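Local coordinates for protein leucyl-tRNA synthetase (Giardia intestinalis, PDB 3PZ6) that probably attaches leucine to tRNA(Leu) using ATP, the part here being its CP1 editing domain, which probably deacylates mischarged tRNA, at residues V80-M92 with K179-A191. The protein carries 2 engineered substitutions. Sequence-based numbering, arbitrary orientation.
Sequences VYLLAATLRPETM and KGTGIVTSVPSDA
Thr-181 meets strand 80-86 with its hydroxyl, OG1 giving its proton to Leu-83 O at 2.7 Å, from 27° out of the carbonyl plane. A chi1 of 55° sets OG1 between its own backbone N and carbonyl carbon, where it also takes a weak bond from Ala-85 N at 3.4 Å; Ile-183 N of its own segment donates weakly to it too. Beside it, Ile-183 CD1 reaches Leu-82 CG (3.9 Å), the two side chains crossing at about a right angle, and its CG2 packs on Ala-84 CB. The strands cross at -70°, and strand 183-186 pairs instead with strand 97-100. Residues 86-92 correspond to the threonine-rich region of LeuRS editing domains; with the facing Gly-Thr-Gly and Val-Pro segment they probably line the editing pocket, as in related enzymes. Further along, Met-92, bent at chi2 and chi3, brings CE to 3.7 Å from Thr-185 OG1, while Val-187 CG2 sits 3.4 Å from Thr-91 O. A water bridges the segments, donating to Asp-190 OD1 and weakly accepting from Arg-88 NH2. In the second shell, an ST turn at Thr-86 and the Thr-91 OG1 bond to Arg-88 O shape the loop. Arg-88 holds Glu-90 OE2 side-on through NE and NH2, its guanidinium lying under Thr-91 CG2.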
ATOM      1  N   VAL A  80      -7.694  11.821   2.797  1.00 40.48           N
ATOM      2  CA  VAL A  80      -6.603  11.747   1.821  1.00 35.75           C
ATOM      3  C   VAL A  80      -6.110  10.305   1.675  1.00 38.41           C
ATOM      4  O   VAL A  80      -5.802   9.647   2.666  1.00 39.97           O
ATOM      5  CB  VAL A  80      -5.429  12.706   2.203  1.00 33.49           C
ATOM      6  CG1 VAL A  80      -4.353  12.717   1.138  1.00 30.00           C
ATOM      7  CG2 VAL A  80      -5.940  14.118   2.428  1.00 35.93           C
ATOM      8  N   TYR A  81      -6.039   9.827   0.435  1.00 35.05           N
ATOM      9  CA  TYR A  81      -5.678   8.438   0.157  1.00 34.27           C
ATOM     10  C   TYR A  81      -4.576   8.316  -0.885  1.00 36.31           C
ATOM     11  O   TYR A  81      -4.661   8.908  -1.963  1.00 35.14           O
ATOM     12  CB  TYR A  81      -6.890   7.653  -0.361  1.00 33.54           C
ATOM     13  CG  TYR A  81      -8.109   7.667   0.531  1.00 43.76           C
ATOM     14  CD1 TYR A  81      -8.316   6.666   1.478  1.00 41.87           C
ATOM     15  CD2 TYR A  81      -9.071   8.668   0.410  1.00 41.96           C
ATOM     16  CE1 TYR A  81      -9.440   6.667   2.291  1.00 47.08           C
ATOM     17  CE2 TYR A  81     -10.198   8.683   1.217  1.00 45.63           C
ATOM     18  CZ  TYR A  81     -10.380   7.681   2.156  1.00 56.53           C
ATOM     19  OH  TYR A  81     -11.506   7.697   2.957  1.00 58.85           O
ATOM     20  N   LEU A  82      -3.547   7.533  -0.567  1.00 34.34           N
ATOM     21  CA  LEU A  82      -2.641   7.030  -1.595  1.00 34.53           C
ATOM     22  C   LEU A  82      -3.379   5.928  -2.343  1.00 33.44           C
ATOM     23  O   LEU A  82      -3.973   5.052  -1.718  1.00 37.03           O
ATOM     24  CB  LEU A  82      -1.354   6.488  -0.975  1.00 31.76           C
ATOM     25  CG  LEU A  82      -0.205   7.477  -0.768  1.00 27.53           C
ATOM     26  CD1 LEU A  82      -0.523   8.501   0.311  1.00 25.99           C
ATOM     27  CD2 LEU A  82       1.060   6.721  -0.421  1.00 27.72           C
ATOM     28  N   LEU A  83      -3.373   5.988  -3.672  1.00 27.75           N
ATOM     29  CA  LEU A  83      -4.036   4.957  -4.465  1.00 28.48           C
ATOM     30  C   LEU A  83      -3.010   4.021  -5.083  1.00 29.59           C
ATOM     31  O   LEU A  83      -2.120   4.456  -5.810  1.00 29.54           O
ATOM     32  CB  LEU A  83      -4.958   5.560  -5.533  1.00 28.33           C
ATOM     33  CG  LEU A  83      -6.030   4.627  -6.111  1.00 32.63           C
ATOM     34  CD1 LEU A  83      -7.265   4.614  -5.217  1.00 33.57           C
ATOM     35  CD2 LEU A  83      -6.414   5.011  -7.537  1.00 31.45           C
ATOM     36  N   ALA A  84      -3.133   2.737  -4.761  1.00 29.89           N
ATOM     37  CA  ALA A  84      -2.185   1.726  -5.197  1.00 28.38           C
ATOM     38  C   ALA A  84      -2.882   0.669  -6.031  1.00 31.03           C
ATOM     39  O   ALA A  84      -3.740  -0.054  -5.529  1.00 35.49           O
ATOM     40  CB  ALA A  84      -1.516   1.085  -3.994  1.00 27.13           C
ATOM     41  N   ALA A  85      -2.515   0.585  -7.307  1.00 31.13           N
ATOM     42  CA  ALA A  85      -3.109  -0.398  -8.212  1.00 35.77           C
ATOM     43  C   ALA A  85      -2.715  -1.803  -7.795  1.00 34.31           C
ATOM     44  O   ALA A  85      -1.587  -2.030  -7.353  1.00 35.10           O
ATOM     45  CB  ALA A  85      -2.680  -0.141  -9.650  1.00 35.38           C
ATOM     46  N   THR A  86      -3.656  -2.735  -7.925  1.00 31.44           N
ATOM     47  CA  THR A  86      -3.389  -4.150  -7.702  1.00 31.38           C
ATOM     48  C   THR A  86      -4.296  -5.007  -8.578  1.00 34.29           C
ATOM     49  O   THR A  86      -5.436  -4.640  -8.877  1.00 33.42           O
ATOM     50  CB  THR A  86      -3.535  -4.561  -6.200  1.00 29.76           C
ATOM     51  OG1 THR A  86      -3.220  -5.950  -6.046  1.00 26.83           O
ATOM     52  CG2 THR A  86      -4.940  -4.313  -5.688  1.00 30.45           C
ATOM     53  N   LEU A  87      -3.766  -6.149  -8.990  1.00 34.34           N
ATOM     54  CA  LEU A  87      -4.529  -7.132  -9.730  1.00 37.33           C
ATOM     55  C   LEU A  87      -4.894  -8.297  -8.817  1.00 37.25           C
ATOM     56  O   LEU A  87      -5.566  -9.238  -9.237  1.00 37.69           O
ATOM     57  CB  LEU A  87      -3.722  -7.634 -10.933  1.00 45.07           C
ATOM     58  CG  LEU A  87      -3.536  -6.669 -12.112  1.00 47.84           C
ATOM     59  CD1 LEU A  87      -2.488  -7.211 -13.077  1.00 44.99           C
ATOM     60  CD2 LEU A  87      -4.862  -6.412 -12.833  1.00 43.80           C
ATOM     61  N   ARG A  88      -4.454  -8.214  -7.563  1.00 40.14           N
ATOM     62  CA  ARG A  88      -4.595  -9.317  -6.612  1.00 40.80           C
ATOM     63  C   ARG A  88      -5.260  -8.878  -5.310  1.00 32.07           C
ATOM     64  O   ARG A  88      -4.595  -8.803  -4.280  1.00 33.04           O
ATOM     65  CB  ARG A  88      -3.228  -9.936  -6.305  1.00 32.72           C
ATOM     66  CG  ARG A  88      -2.456 -10.447  -7.514  1.00 36.92           C
ATOM     67  CD  ARG A  88      -1.378 -11.417  -7.066  1.00 38.07           C
ATOM     68  NE  ARG A  88      -1.984 -12.612  -6.485  1.00 39.73           N
ATOM     69  CZ  ARG A  88      -1.329 -13.561  -5.820  1.00 44.24           C
ATOM     70  NH1 ARG A  88      -0.016 -13.473  -5.627  1.00 49.78           N
ATOM     71  NH2 ARG A  88      -1.999 -14.606  -5.342  1.00 42.84           N
ATOM     72  N   PRO A  89      -6.576  -8.601  -5.350  1.00 34.67           N
ATOM     73  CA  PRO A  89      -7.283  -8.085  -4.175  1.00 31.27           C
ATOM     74  C   PRO A  89      -7.374  -9.081  -3.010  1.00 35.20           C
ATOM     75  O   PRO A  89      -7.625  -8.668  -1.875  1.00 37.68           O
ATOM     76  CB  PRO A  89      -8.683  -7.777  -4.719  1.00 31.66           C
ATOM     77  CG  PRO A  89      -8.851  -8.709  -5.861  1.00 31.80           C
ATOM     78  CD  PRO A  89      -7.492  -8.798  -6.490  1.00 36.91           C
ATOM     79  N   GLU A  90      -7.180 -10.368  -3.287  1.00 30.11           N
ATOM     80  CA  GLU A  90      -7.230 -11.396  -2.243  1.00 30.78           C
ATOM     81  C   GLU A  90      -6.007 -11.358  -1.310  1.00 35.12           C
ATOM     82  O   GLU A  90      -6.068 -11.843  -0.175  1.00 32.72           O
ATOM     83  CB  GLU A  90      -7.418 -12.799  -2.857  1.00 29.89           C
ATOM     84  CG  GLU A  90      -6.164 -13.421  -3.487  1.00 32.39           C
ATOM     85  CD  GLU A  90      -5.803 -12.864  -4.867  1.00 40.61           C
ATOM     86  OE1 GLU A  90      -6.493 -11.941  -5.374  1.00 34.67           O
ATOM     87  OE2 GLU A  90      -4.811 -13.365  -5.447  1.00 37.36           O
ATOM     88  N   THR A  91      -4.910 -10.774  -1.791  1.00 24.30           N
ATOM     89  CA  THR A  91      -3.684 -10.657  -1.011  1.00 27.35           C
ATOM     90  C   THR A  91      -3.688  -9.431  -0.089  1.00 28.40           C
ATOM     91  O   THR A  91      -2.737  -9.225   0.677  1.00 22.39           O
ATOM     92  CB  THR A  91      -2.417 -10.603  -1.912  1.00 24.46           C
ATOM     93  OG1 THR A  91      -2.509  -9.485  -2.794  1.00 33.20           O
ATOM     94  CG2 THR A  91      -2.238 -11.878  -2.728  1.00 20.86           C
ATOM     95  N   MET A  92      -4.759  -8.636  -0.153  1.00 27.32           N
ATOM     96  CA  MET A  92      -4.831  -7.354   0.560  1.00 24.73           C
ATOM     97  C   MET A  92      -4.775  -7.435   2.089  1.00 25.86           C
ATOM     98  O   MET A  92      -4.403  -6.467   2.754  1.00 33.09           O
ATOM     99  CB  MET A  92      -6.032  -6.525   0.094  1.00 28.54           C
ATOM    100  CG  MET A  92      -5.840  -5.831  -1.266  1.00 35.77           C
ATOM    101  SD  MET A  92      -4.274  -4.924  -1.435  1.00 32.60           S
ATOM    102  CE  MET A  92      -3.315  -6.090  -2.396  1.00 29.02           C
ATOM    103  N   LYS A 179       3.334   2.989 -15.452  1.00 52.63           N
ATOM    104  CA  LYS A 179       2.396   1.897 -15.202  1.00 52.06           C
ATOM    105  C   LYS A 179       1.657   2.159 -13.907  1.00 47.72           C
ATOM    106  O   LYS A 179       2.218   2.742 -12.979  1.00 51.94           O
ATOM    107  CB  LYS A 179       3.103   0.536 -15.145  1.00 52.56           C
ATOM    108  CG  LYS A 179       2.984  -0.284 -16.442  1.00 66.10           C
ATOM    109  CD  LYS A 179       3.498  -1.721 -16.275  1.00 72.48           C
ATOM    110  CE  LYS A 179       3.191  -2.580 -17.511  1.00 72.31           C
ATOM    111  NZ  LYS A 179       3.609  -4.012 -17.346  1.00 60.39           N
ATOM    112  N   GLY A 180       0.395   1.737 -13.854  1.00 47.67           N
ATOM    113  CA  GLY A 180      -0.426   1.881 -12.658  1.00 40.71           C
ATOM    114  C   GLY A 180      -0.453   3.299 -12.124  1.00 40.27           C
ATOM    115  O   GLY A 180      -0.532   4.256 -12.891  1.00 42.43           O
ATOM    116  N   THR A 181      -0.359   3.423 -10.804  1.00 38.88           N
ATOM    117  CA  THR A 181      -0.471   4.708 -10.115  1.00 32.63           C
ATOM    118  C   THR A 181       0.864   5.229  -9.585  1.00 36.22           C
ATOM    119  O   THR A 181       0.922   6.327  -9.025  1.00 34.42           O
ATOM    120  CB  THR A 181      -1.404   4.587  -8.918  1.00 28.68           C
ATOM    121  OG1 THR A 181      -0.935   3.528  -8.077  1.00 34.66           O
ATOM    122  CG2 THR A 181      -2.828   4.281  -9.363  1.00 33.45           C
ATOM    123  N   GLY A 182       1.924   4.438  -9.745  1.00 29.01           N
ATOM    124  CA  GLY A 182       3.224   4.778  -9.176  1.00 28.02           C
ATOM    125  C   GLY A 182       3.334   4.397  -7.710  1.00 30.37           C
ATOM    126  O   GLY A 182       4.397   4.535  -7.103  1.00 29.66           O
ATOM    127  N   ILE A 183       2.223   3.926  -7.143  1.00 31.76           N
ATOM    128  CA  ILE A 183       2.184   3.373  -5.794  1.00 25.92           C
ATOM    129  C   ILE A 183       1.787   1.904  -5.891  1.00 27.83           C
ATOM    130  O   ILE A 183       0.839   1.557  -6.587  1.00 35.10           O
ATOM    131  CB  ILE A 183       1.204   4.130  -4.884  1.00 26.77           C
ATOM    132  CG1 ILE A 183       1.494   5.634  -4.930  1.00 27.52           C
ATOM    133  CG2 ILE A 183       1.287   3.609  -3.438  1.00 23.83           C
ATOM    134  CD1 ILE A 183       0.319   6.504  -4.554  1.00 25.70           C
ATOM    135  N   VAL A 184       2.536   1.043  -5.208  1.00 29.08           N
ATOM    136  CA  VAL A 184       2.323  -0.400  -5.276  1.00 26.29           C
ATOM    137  C   VAL A 184       2.081  -0.951  -3.865  1.00 28.17           C
ATOM    138  O   VAL A 184       2.627  -0.430  -2.886  1.00 27.86           O
ATOM    139  CB  VAL A 184       3.528  -1.109  -5.952  1.00 22.72           C
ATOM    140  CG1 VAL A 184       3.276  -2.587  -6.098  1.00 29.35           C
ATOM    141  CG2 VAL A 184       3.797  -0.518  -7.327  1.00 30.32           C
ATOM    142  N   THR A 185       1.247  -1.982  -3.763  1.00 25.29           N
ATOM    143  CA  THR A 185       1.012  -2.659  -2.492  1.00 24.70           C
ATOM    144  C   THR A 185       2.196  -3.555  -2.188  1.00 27.06           C
ATOM    145  O   THR A 185       2.977  -3.888  -3.088  1.00 19.73           O
ATOM    146  CB  THR A 185      -0.260  -3.533  -2.528  1.00 26.29           C
ATOM    147  OG1 THR A 185      -0.089  -4.597  -3.475  1.00 28.54           O
ATOM    148  CG2 THR A 185      -1.479  -2.707  -2.901  1.00 25.06           C
ATOM    149  N   SER A 186       2.343  -3.936  -0.921  1.00 25.06           N
ATOM    150  CA  SER A 186       3.397  -4.857  -0.535  1.00 21.61           C
ATOM    151  C   SER A 186       2.854  -6.019   0.263  1.00 22.90           C
ATOM    152  O   SER A 186       2.341  -5.833   1.368  1.00 25.21           O
ATOM    153  CB  SER A 186       4.505  -4.154   0.242  1.00 22.27           C
ATOM    154  OG  SER A 186       5.550  -5.065   0.568  1.00 20.99           O
ATOM    155  N   VAL A 187       2.970  -7.216  -0.313  1.00 21.36           N
ATOM    156  CA  VAL A 187       2.542  -8.445   0.335  1.00 21.88           C
ATOM    157  C   VAL A 187       3.691  -9.461   0.271  1.00 23.41           C
ATOM    158  O   VAL A 187       3.697 -10.342  -0.583  1.00 25.18           O
ATOM    159  CB  VAL A 187       1.254  -9.002  -0.317  1.00 21.29           C
ATOM    160  CG1 VAL A 187       0.694 -10.175   0.493  1.00 23.93           C
ATOM    161  CG2 VAL A 187       0.207  -7.907  -0.452  1.00 17.38           C
ATOM    162  N   PRO A 188       4.682  -9.325   1.178  1.00 28.31           N
ATOM    163  CA  PRO A 188       5.916 -10.113   1.146  1.00 23.95           C
ATOM    164  C   PRO A 188       5.708 -11.616   1.239  1.00 23.86           C
ATOM    165  O   PRO A 188       6.541 -12.370   0.753  1.00 26.20           O
ATOM    166  CB  PRO A 188       6.676  -9.631   2.381  1.00 22.08           C
ATOM    167  CG  PRO A 188       6.136  -8.315   2.671  1.00 23.39           C
ATOM    168  CD  PRO A 188       4.704  -8.338   2.268  1.00 24.92           C
ATOM    169  N   SER A 189       4.619 -12.056   1.859  1.00 23.08           N
ATOM    170  CA  SER A 189       4.363 -13.492   1.988  1.00 21.81           C
ATOM    171  C   SER A 189       4.061 -14.146   0.646  1.00 24.35           C
ATOM    172  O   SER A 189       4.282 -15.344   0.474  1.00 27.37           O
ATOM    173  CB  SER A 189       3.220 -13.758   2.961  1.00 19.78           C
ATOM    174  OG  SER A 189       2.011 -13.173   2.512  1.00 17.26           O
ATOM    175  N   ASP A 190       3.562 -13.365  -0.307  1.00 21.39           N
ATOM    176  CA  ASP A 190       3.121 -13.940  -1.574  1.00 30.16           C
ATOM    177  C   ASP A 190       3.565 -13.229  -2.857  1.00 26.31           C
ATOM    178  O   ASP A 190       3.145 -13.596  -3.951  1.00 33.01           O
ATOM    179  CB  ASP A 190       1.606 -14.161  -1.552  1.00 33.46           C
ATOM    180  CG  ASP A 190       1.208 -15.317  -0.646  1.00 34.33           C
ATOM    181  OD1 ASP A 190       1.038 -16.443  -1.163  1.00 38.66           O
ATOM    182  OD2 ASP A 190       1.085 -15.106   0.581  1.00 27.66           O
ATOM    183  N   ALA A 191       4.441 -12.243  -2.714  1.00 26.03           N
ATOM    184  CA  ALA A 191       5.086 -11.603  -3.850  1.00 23.08           C
ATOM    185  C   ALA A 191       6.588 -11.531  -3.595  1.00 28.53           C
ATOM    186  O   ALA A 191       7.035 -10.739  -2.766  1.00 29.42           O
ATOM    187  CB  ALA A 191       4.513 -10.226  -4.072  1.00 22.16           C
TER
HETATM  188  O   HOH W   1       0.397 -16.284  -3.764  1.00 34.34           O